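Local atomic coordinates of oxidized polyvinyl alcohol hydrolase (Pseudomonas sp. VM15C, PDB entry 3WWC), a protein that hydrolyses beta-diketones such as 4,6-nonanedione and cleaves oxidized polyvinyl alcohol in the second step of polyvinyl alcohol degradation. Residues A[132-135]-A[136-140]; A[235-238]-A[239-243]; A[303-307]-A[308-312]. The protein carries 1 engineered substitution. One frame throughout, in Å; residues are numbered along the deposited sequence.

Overall arrangement
All three contacts are local turns, the third running into helix 310-322, in an alpha/beta-hydrolase fold, recognisable from the 1-2-4-3-5-6-7-8 strand order of its central sheet, here with a ninth strand, 343-346, added at the edge. Each is partly buried, but contact 1 lies furthest out, its centre about 20 Å from that of the chain against about 16 Å for the others. Contacts 1 and 2 are neighbours: Arg133 NH2 and Tyr238 CB pack 4.2 Å apart. Contact 3 lies on the opposite side of the chain's centre. Their chemistry differs: contact 1 is a polar turn, contact 2 a proline-rich apolar one against helix 178-189, and contact 3 a hydroxyl-to-carbonyl bond opening the helix.

Contact 1 (A[132-135]-A[136-140]); sequences GRAA and DPSGE
An Asx turn at Asp136 lies against the methyl of Ala134 and leads into a short 3-10 segment, residues 137-140. Asp136 OD1 takes two bonds from Ser138: the backbone N at 2.9 Å, from above the carboxylate plane, and OG at 2.6 Å, on the syn side. Serine suits the place because its short hydroxyl folds back on the same oxygen that receives its N-H. Asp136 holds CG between its own N and carbonyl carbon (chi1 62°), which leaves OD2 3.6 Å from Ala134 CB. Pro137, with its restricted phi and no N-H to satisfy, fits the start of the 3-10 turn, which Gly139 N closes on Asp136 O. Gly139 has no room for more: a beta carbon there would come within 2.6 Å of Ala134 O. The Gly139 carbonyl lies against the aliphatic part of Arg133, whose CB is 3.5 Å from Gly139 O. From there the extended arginine chain carries NH2 to Gly211 O, while Glu140 makes a salt bridge with Lys143. The turn sits in the long loop between strand 96-100 and helix 148-160, tied by Arg133 to the loop at Arg234 that follows helix 216-225.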
ATOM      1  N   GLY A 132       1.487   7.313   8.302  1.00  8.77           N
ATOM      2  CA  GLY A 132       1.861   8.687   7.998  1.00  8.53           C
ATOM      3  C   GLY A 132       2.014   9.452   9.311  1.00  8.23           C
ATOM      4  O   GLY A 132       1.243   9.231  10.243  1.00  9.87           O
ATOM      5  N   ARG A 133       2.955  10.373   9.351  1.00  9.88           N
ATOM      6  CA  ARG A 133       3.127  11.156  10.579  1.00  8.87           C
ATOM      7  C   ARG A 133       2.012  12.166  10.701  1.00 10.86           C
ATOM      8  O   ARG A 133       1.500  12.665   9.701  1.00 11.55           O
ATOM      9  CB  ARG A 133       4.508  11.833  10.563  1.00 10.95           C
ATOM     10  CG  ARG A 133       4.681  12.903   9.479  1.00  8.54           C
ATOM     11  CD  ARG A 133       6.094  13.459   9.556  1.00  9.73           C
ATOM     12  NE  ARG A 133       6.501  14.269   8.420  1.00 12.36           N
ATOM     13  CZ  ARG A 133       6.487  15.603   8.425  1.00 12.19           C
ATOM     14  NH1 ARG A 133       6.062  16.252   9.508  1.00 13.18           N
ATOM     15  NH2 ARG A 133       6.952  16.278   7.374  1.00 11.09           N
ATOM     16  N   ALA A 134       1.608  12.428  11.938  1.00  9.82           N
ATOM     17  CA  ALA A 134       0.568  13.388  12.218  1.00 12.42           C
ATOM     18  C   ALA A 134       1.038  14.794  11.856  1.00 13.56           C
ATOM     19  O   ALA A 134       2.222  15.042  11.740  1.00 12.92           O
ATOM     20  CB  ALA A 134       0.219  13.323  13.709  1.00 11.94           C
ATOM     21  N   ALA A 135       0.080  15.710  11.696  1.00 14.78           N
ATOM     22  CA  ALA A 135       0.368  17.095  11.312  1.00 16.10           C
ATOM     23  C   ALA A 135       0.940  17.938  12.426  1.00 17.13           C
ATOM     24  O   ALA A 135       1.556  18.965  12.158  1.00 19.45           O
ATOM     25  CB  ALA A 135      -0.881  17.727  10.816  1.00 18.87           C
ATOM     26  N   ASP A 136       0.758  17.511  13.669  1.00 15.56           N
ATOM     27  CA  ASP A 136       1.301  18.294  14.798  1.00 15.94           C
ATOM     28  C   ASP A 136       2.680  17.773  15.175  1.00 15.46           C
ATOM     29  O   ASP A 136       3.109  16.705  14.725  1.00 15.59           O
ATOM     30  CB  ASP A 136       0.340  18.171  15.966  1.00 15.14           C
ATOM     31  CG  ASP A 136       0.207  16.761  16.444  1.00 16.80           C
ATOM     32  OD1 ASP A 136       0.981  16.386  17.336  1.00 17.94           O
ATOM     33  OD2 ASP A 136      -0.666  16.033  15.924  1.00 19.32           O
ATOM     34  N   PRO A 137       3.382  18.451  16.085  1.00 14.22           N
ATOM     35  CA  PRO A 137       4.712  18.018  16.477  1.00 14.36           C
ATOM     36  C   PRO A 137       4.904  16.623  17.020  1.00 13.10           C
ATOM     37  O   PRO A 137       6.023  16.150  17.024  1.00 14.73           O
ATOM     38  CB  PRO A 137       5.157  19.107  17.468  1.00 14.22           C
ATOM     39  CG  PRO A 137       4.449  20.303  16.921  1.00 15.27           C
ATOM     40  CD  PRO A 137       3.068  19.788  16.620  1.00 15.48           C
ATOM     41  N   SER A 138       3.848  15.963  17.475  1.00 14.42           N
ATOM     42  CA  SER A 138       4.046  14.606  17.964  1.00 13.22           C
ATOM     43  C   SER A 138       4.436  13.704  16.812  1.00 12.81           C
ATOM     44  O   SER A 138       4.934  12.593  17.036  1.00 13.57           O
ATOM     45  CB  SER A 138       2.784  14.077  18.638  1.00 13.73           C
ATOM     46  OG  SER A 138       1.686  13.941  17.743  1.00 15.64           O
ATOM     47  N   GLY A 139       4.234  14.151  15.579  1.00 13.13           N
ATOM     48  CA  GLY A 139       4.636  13.305  14.436  1.00 13.75           C
ATOM     49  C   GLY A 139       6.102  13.386  14.051  1.00 14.71           C
ATOM     50  O   GLY A 139       6.592  12.640  13.216  1.00 14.12           O
ATOM     51  N   GLU A 140       6.829  14.317  14.680  1.00 14.93           N
ATOM     52  CA  GLU A 140       8.212  14.533  14.318  1.00 16.04           C
ATOM     53  C   GLU A 140       9.059  13.291  14.271  1.00 15.80           C
ATOM     54  O   GLU A 140       9.861  13.102  13.324  1.00 13.18           O
ATOM     55  CB  GLU A 140       8.807  15.540  15.315  1.00 19.42           C
ATOM     56  CG  GLU A 140      10.270  15.905  15.089  1.00 24.43           C
ATOM     57  CD  GLU A 140      10.488  16.812  13.891  1.00 26.95           C
ATOM     58  OE1 GLU A 140       9.514  17.364  13.303  1.00 28.38           O
ATOM     59  OE2 GLU A 140      11.686  16.958  13.540  1.00 31.31           O
TER

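Contact 2 (A[235-238]-A[239-243]); sequences VGPY and PLPAK
Tyr238 and Pro239 are joined by a cis peptide, with their CA atoms only 3.0 Å apart, and the tyrosine ring lies over the proline. Pro239 CD makes a CH-pi contact with one face, 4.2 Å from the centroid of the Tyr238 ring and 17° off its normal. With CG opposite the backbone N and beside the carbonyl carbon (chi1 178°), the ring is brought back over the peptide it precedes, a CH-pi arrangement commonly seen at aromatic-proline cis bonds. The phenol reaches on to Asp209 O. An alanine here would strip the aromatic face from Pro239, and is likely to weaken the preference for the cis bond and leave Asp209 O without this donor.

The tight side is apolar. Pro237 CG meets Pro241 CD at 3.9 Å, the two rings crossing at about a right angle, while Leu240 CD2 lies more loosely beside Pro237 CD, at 4.3 Å. Gly236 fits where any side chain would be squeezed, since a beta carbon would fall 3.1 Å from Leu240 CD2 and overlap the Pro237 ring. Leu240 N is satisfied by Gln232 OE1. By contrast, Pro239 and Ala242 face solvent, and the extended Lys243 makes a long, weak ion pair with Asp291. In sequence the turn falls in the loop between helix 216-225 and strand 247-253, with Pro237 set on Leu188 and Phe189 of helix 178-189.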
ATOM      1  N   VAL A 235       3.557  10.743   4.356  1.00  9.04           N
ATOM      2  CA  VAL A 235       3.522   9.276   4.221  1.00  8.63           C
ATOM      3  C   VAL A 235       4.925   8.685   4.327  1.00  9.38           C
ATOM      4  O   VAL A 235       5.090   7.521   4.744  1.00  9.25           O
ATOM      5  CB  VAL A 235       2.899   8.882   2.838  1.00  8.57           C
ATOM      6  CG1 VAL A 235       3.849   9.252   1.663  1.00  9.31           C
ATOM      7  CG2 VAL A 235       2.602   7.375   2.796  1.00  8.43           C
ATOM      8  N   GLY A 236       5.956   9.477   4.023  1.00  9.47           N
ATOM      9  CA  GLY A 236       7.298   8.893   3.968  1.00  9.83           C
ATOM     10  C   GLY A 236       8.320   9.566   4.841  1.00 10.35           C
ATOM     11  O   GLY A 236       7.986  10.295   5.748  1.00 11.54           O
ATOM     12  N   PRO A 237       9.569   9.224   4.618  1.00 11.27           N
ATOM     13  CA  PRO A 237      10.669   9.823   5.372  1.00 12.88           C
ATOM     14  C   PRO A 237      10.644  11.315   5.001  1.00 13.81           C
ATOM     15  O   PRO A 237      10.121  11.684   3.950  1.00 13.15           O
ATOM     16  CB  PRO A 237      11.906   9.160   4.721  1.00 12.59           C
ATOM     17  CG  PRO A 237      11.409   7.904   4.138  1.00 14.21           C
ATOM     18  CD  PRO A 237      10.046   8.229   3.627  1.00 12.17           C
ATOM     19  N   TYR A 238      11.179  12.165   5.869  1.00 13.99           N
ATOM     20  CA  TYR A 238      11.402  13.578   5.509  1.00 12.69           C
ATOM     21  C   TYR A 238      12.918  13.931   5.611  1.00 12.85           C
ATOM     22  O   TYR A 238      13.526  13.772   6.673  1.00 15.40           O
ATOM     23  CB  TYR A 238      10.681  14.574   6.403  1.00 13.85           C
ATOM     24  CG  TYR A 238      11.056  15.964   5.945  1.00 15.63           C
ATOM     25  CD1 TYR A 238      10.585  16.466   4.736  1.00 15.00           C
ATOM     26  CD2 TYR A 238      12.025  16.699   6.641  1.00 16.90           C
ATOM     27  CE1 TYR A 238      11.080  17.660   4.209  1.00 15.67           C
ATOM     28  CE2 TYR A 238      12.517  17.886   6.128  1.00 17.54           C
ATOM     29  CZ  TYR A 238      12.040  18.358   4.912  1.00 17.46           C
ATOM     30  OH  TYR A 238      12.498  19.551   4.395  1.00 18.19           O
ATOM     31  N   PRO A 239      13.548  14.300   4.497  1.00 12.59           N
ATOM     32  CA  PRO A 239      12.992  14.398   3.136  1.00 13.30           C
ATOM     33  C   PRO A 239      12.845  12.992   2.574  1.00 14.02           C
ATOM     34  O   PRO A 239      13.368  12.025   3.152  1.00 14.71           O
ATOM     35  CB  PRO A 239      14.052  15.188   2.359  1.00 14.16           C
ATOM     36  CG  PRO A 239      15.312  14.894   3.108  1.00 16.98           C
ATOM     37  CD  PRO A 239      14.939  14.812   4.539  1.00 13.92           C
ATOM     38  N   LEU A 240      12.143  12.877   1.447  1.00 13.50           N
ATOM     39  CA  LEU A 240      11.968  11.582   0.783  1.00 13.52           C
ATOM     40  C   LEU A 240      13.365  11.144   0.371  1.00 14.11           C
ATOM     41  O   LEU A 240      14.256  11.977   0.127  1.00 16.34           O
ATOM     42  CB  LEU A 240      11.093  11.740  -0.469  1.00 11.43           C
ATOM     43  CG  LEU A 240       9.644  12.115  -0.165  1.00 11.32           C
ATOM     44  CD1 LEU A 240       8.947  12.378  -1.512  1.00 10.64           C
ATOM     45  CD2 LEU A 240       8.939  10.992   0.565  1.00 11.82           C
ATOM     46  N   PRO A 241      13.583   9.836   0.277  1.00 14.57           N
ATOM     47  CA  PRO A 241      14.913   9.344  -0.110  1.00 15.56           C
ATOM     48  C   PRO A 241      15.375   9.787  -1.488  1.00 15.31           C
ATOM     49  O   PRO A 241      14.583   9.883  -2.415  1.00 15.57           O
ATOM     50  CB  PRO A 241      14.789   7.836   0.024  1.00 16.64           C
ATOM     51  CG  PRO A 241      13.320   7.531   0.059  1.00 16.49           C
ATOM     52  CD  PRO A 241      12.612   8.756   0.548  1.00 16.06           C
ATOM     53  N   ALA A 242      16.678  10.061  -1.635  1.00 15.49           N
ATOM     54  CA  ALA A 242      17.195  10.485  -2.935  1.00 16.33           C
ATOM     55  C   ALA A 242      17.181   9.304  -3.886  1.00 15.96           C
ATOM     56  O   ALA A 242      17.003   9.468  -5.115  1.00 16.26           O
ATOM     57  CB  ALA A 242      18.634  11.004  -2.778  1.00 16.49           C
ATOM     58  N   LYS A 243      17.390   8.122  -3.323  1.00 16.68           N
ATOM     59  CA  LYS A 243      17.396   6.906  -4.132  1.00 17.25           C
ATOM     60  C   LYS A 243      16.804   5.728  -3.395  1.00 17.69           C
ATOM     61  O   LYS A 243      17.090   5.490  -2.204  1.00 19.95           O
ATOM     62  CB  LYS A 243      18.799   6.529  -4.578  1.00 21.44           C
ATOM     63  CG  LYS A 243      18.740   5.537  -5.733  1.00 25.26           C
ATOM     64  CD  LYS A 243      20.072   5.266  -6.382  1.00 29.66           C
ATOM     65  CE  LYS A 243      19.840   4.337  -7.568  1.00 31.43           C
ATOM     66  NZ  LYS A 243      21.126   4.082  -8.308  1.00 35.59           N
TER

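Contact 3 (A[303-307]-A[308-312]); sequences HMWPQ and LNTQE
The indole of Trp305 has Pro306 CD over one face, 3.2 Å above its plane and offset toward the rim, and meets the methyl of Thr310 obliquely, CD1 lying 3.7 Å from Thr310 CG2. Its NE1 is bonded to Asn314 OD1, which fixes the ring's rotation. The imidazole of His303, farther back along the chain, stacks on Tyr275 and bonds Asp258 and butanoic acid beside the engineered Ala177, consistent with the charge relay of this fold.

Threonine divides its two branches here. With chi1 at -60°, CG2 stands opposite the backbone N and faces the indole, while OG1 turns beside N and donates to Pro306 O at 2.7 Å. That hydroxyl sits 22° out of the carbonyl plane, with a C=O...O angle of 133°. Asn309, a residue type that readily takes a left-handed backbone, does so just before helix 310-322, and its ND2 bonds to Glu340 O rather than capping the helix. Two water sites bridge Gln307 O and Thr310, but they lie too close together to be filled at once and are probably alternatives.

The chemistry implies a first helical turn tied back to the preceding loop by one hydroxyl bond, from Thr310, and packed by one methyl.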
ATOM      1  N   HIS A 303     -13.574   5.362  -4.721  1.00 16.32           N
ATOM      2  CA  HIS A 303     -12.675   5.059  -3.629  1.00 15.82           C
ATOM      3  C   HIS A 303     -13.087   3.773  -2.943  1.00 18.97           C
ATOM      4  O   HIS A 303     -13.766   3.797  -1.889  1.00 21.84           O
ATOM      5  CB  HIS A 303     -12.698   6.183  -2.595  1.00 17.58           C
ATOM      6  CG  HIS A 303     -11.562   6.123  -1.620  1.00 16.82           C
ATOM      7  ND1 HIS A 303     -10.247   6.286  -2.002  1.00 16.77           N
ATOM      8  CD2 HIS A 303     -11.539   5.924  -0.278  1.00 18.66           C
ATOM      9  CE1 HIS A 303      -9.462   6.193  -0.936  1.00 17.45           C
ATOM     10  NE2 HIS A 303     -10.228   5.980   0.122  1.00 19.57           N
ATOM     11  N   MET A 304     -12.735   2.659  -3.557  1.00 15.40           N
ATOM     12  CA  MET A 304     -13.022   1.325  -3.032  1.00 13.94           C
ATOM     13  C   MET A 304     -12.151   0.389  -3.848  1.00 11.24           C
ATOM     14  O   MET A 304     -11.471   0.837  -4.757  1.00 12.12           O
ATOM     15  CB  MET A 304     -14.502   0.956  -3.201  1.00 17.80           C
ATOM     16  CG  MET A 304     -15.002   1.180  -4.558  1.00 19.46           C
ATOM     17  SD  MET A 304     -16.859   1.203  -4.630  1.00 26.69           S
ATOM     18  CE  MET A 304     -17.270   0.090  -3.528  1.00 19.75           C
ATOM     19  N   TRP A 305     -12.104  -0.874  -3.493  1.00 10.20           N
ATOM     20  CA  TRP A 305     -11.274  -1.777  -4.289  1.00  9.79           C
ATOM     21  C   TRP A 305     -11.814  -1.749  -5.705  1.00 10.61           C
ATOM     22  O   TRP A 305     -13.025  -1.672  -5.897  1.00 11.58           O
ATOM     23  CB  TRP A 305     -11.408  -3.203  -3.750  1.00  9.87           C
ATOM     24  CG  TRP A 305     -10.294  -4.086  -4.247  1.00  9.47           C
ATOM     25  CD1 TRP A 305     -10.241  -4.799  -5.447  1.00  8.96           C
ATOM     26  CD2 TRP A 305      -9.030  -4.236  -3.628  1.00  8.62           C
ATOM     27  NE1 TRP A 305      -9.010  -5.354  -5.582  1.00  9.88           N
ATOM     28  CE2 TRP A 305      -8.236  -5.026  -4.483  1.00  8.18           C
ATOM     29  CE3 TRP A 305      -8.488  -3.777  -2.427  1.00 10.04           C
ATOM     30  CZ2 TRP A 305      -6.898  -5.365  -4.188  1.00  8.25           C
ATOM     31  CZ3 TRP A 305      -7.178  -4.102  -2.114  1.00  9.91           C
ATOM     32  CH2 TRP A 305      -6.379  -4.900  -3.008  1.00  8.54           C
ATOM     33  N   PRO A 306     -10.955  -1.867  -6.719  1.00  9.60           N
ATOM     34  CA  PRO A 306     -11.338  -1.876  -8.147  1.00 10.43           C
ATOM     35  C   PRO A 306     -12.589  -2.742  -8.297  1.00 11.61           C
ATOM     36  O   PRO A 306     -12.605  -3.905  -7.880  1.00 10.78           O
ATOM     37  CB  PRO A 306     -10.106  -2.493  -8.807  1.00 11.16           C
ATOM     38  CG  PRO A 306      -8.998  -1.695  -8.050  1.00 10.33           C
ATOM     39  CD  PRO A 306      -9.482  -1.847  -6.573  1.00  9.56           C
ATOM     40  N   GLN A 307     -13.624  -2.145  -8.908  1.00 11.67           N
ATOM     41  CA  GLN A 307     -14.921  -2.789  -9.008  1.00 12.00           C
ATOM     42  C   GLN A 307     -15.229  -3.431 -10.333  1.00 11.72           C
ATOM     43  O   GLN A 307     -15.997  -4.416 -10.377  1.00 13.21           O
ATOM     44  CB  GLN A 307     -16.018  -1.759  -8.727  1.00 11.48           C
ATOM     45  CG  GLN A 307     -15.984  -1.206  -7.296  1.00 11.46           C
ATOM     46  CD  GLN A 307     -16.360  -2.241  -6.267  1.00 14.16           C
ATOM     47  OE1 GLN A 307     -15.528  -2.647  -5.436  1.00 15.95           O
ATOM     48  NE2 GLN A 307     -17.600  -2.692  -6.299  1.00 13.90           N
ATOM     49  N   LEU A 308     -14.678  -2.868 -11.390  1.00 12.69           N
ATOM     50  CA  LEU A 308     -14.902  -3.433 -12.714  1.00 13.85           C
ATOM     51  C   LEU A 308     -13.937  -4.615 -12.943  1.00 12.38           C
ATOM     52  O   LEU A 308     -12.707  -4.448 -12.873  1.00 12.43           O
ATOM     53  CB  LEU A 308     -14.674  -2.363 -13.794  1.00 14.97           C
ATOM     54  CG  LEU A 308     -15.541  -1.118 -13.653  1.00 17.68           C
ATOM     55  CD1 LEU A 308     -14.951   0.001 -14.573  1.00 19.16           C
ATOM     56  CD2 LEU A 308     -17.007  -1.475 -13.963  1.00 20.10           C
ATOM     57  N   ASN A 309     -14.480  -5.790 -13.260  1.00 11.84           N
ATOM     58  CA  ASN A 309     -13.639  -6.983 -13.517  1.00 10.46           C
ATOM     59  C   ASN A 309     -12.600  -7.123 -12.435  1.00 11.76           C
ATOM     60  O   ASN A 309     -11.408  -7.270 -12.699  1.00 10.92           O
ATOM     61  CB  ASN A 309     -12.989  -6.854 -14.903  1.00 12.52           C
ATOM     62  CG  ASN A 309     -14.026  -6.742 -16.003  1.00 11.99           C
ATOM     63  OD1 ASN A 309     -14.935  -7.573 -16.051  1.00 14.99           O
ATOM     64  ND2 ASN A 309     -13.899  -5.764 -16.883  1.00 13.83           N
ATOM     65  N   THR A 310     -13.080  -7.119 -11.202  1.00 10.78           N
ATOM     66  CA  THR A 310     -12.203  -7.155 -10.036  1.00 10.74           C
ATOM     67  C   THR A 310     -11.158  -8.235 -10.038  1.00 10.89           C
ATOM     68  O   THR A 310      -9.981  -7.945  -9.850  1.00 10.29           O
ATOM     69  CB  THR A 310     -13.025  -7.281  -8.763  1.00 11.00           C
ATOM     70  OG1 THR A 310     -13.903  -6.158  -8.677  1.00 11.70           O
ATOM     71  CG2 THR A 310     -12.092  -7.289  -7.505  1.00  9.34           C
ATOM     72  N   GLN A 311     -11.550  -9.488 -10.226  1.00 11.52           N
ATOM     73  CA  GLN A 311     -10.542 -10.545 -10.209  1.00 11.43           C
ATOM     74  C   GLN A 311      -9.649 -10.493 -11.433  1.00 11.54           C
ATOM     75  O   GLN A 311      -8.456 -10.817 -11.328  1.00 10.17           O
ATOM     76  CB  GLN A 311     -11.208 -11.934 -10.064  1.00 10.55           C
ATOM     77  CG  GLN A 311     -11.848 -12.160  -8.707  1.00 14.91           C
ATOM     78  CD  GLN A 311     -10.792 -12.044  -7.588  1.00 16.72           C
ATOM     79  OE1 GLN A 311      -9.676 -12.541  -7.705  1.00 19.85           O
ATOM     80  NE2 GLN A 311     -11.138 -11.323  -6.545  1.00 18.16           N
ATOM     81  N   GLU A 312     -10.183 -10.136 -12.585  1.00 10.62           N
ATOM     82  CA  GLU A 312      -9.306  -9.970 -13.757  1.00 11.05           C
ATOM     83  C   GLU A 312      -8.252  -8.897 -13.426  1.00  9.49           C
ATOM     84  O   GLU A 312      -7.088  -9.039 -13.773  1.00  9.11           O
ATOM     85  CB  GLU A 312     -10.058  -9.480 -14.999  1.00 11.66           C
ATOM     86  CG  GLU A 312     -10.985 -10.515 -15.613  1.00 15.19           C
ATOM     87  CD  GLU A 312     -11.689  -9.891 -16.813  1.00 16.33           C
ATOM     88  OE1 GLU A 312     -11.032  -9.204 -17.629  1.00 18.72           O
ATOM     89  OE2 GLU A 312     -12.920 -10.086 -16.900  1.00 22.04           O
TER
HETATM   90  O   HOH W   1     -16.023  -7.511 -10.816  1.00 18.13           O
HETATM   91  O   HOH W   2     -16.453  -6.455  -9.049  1.00 23.00           O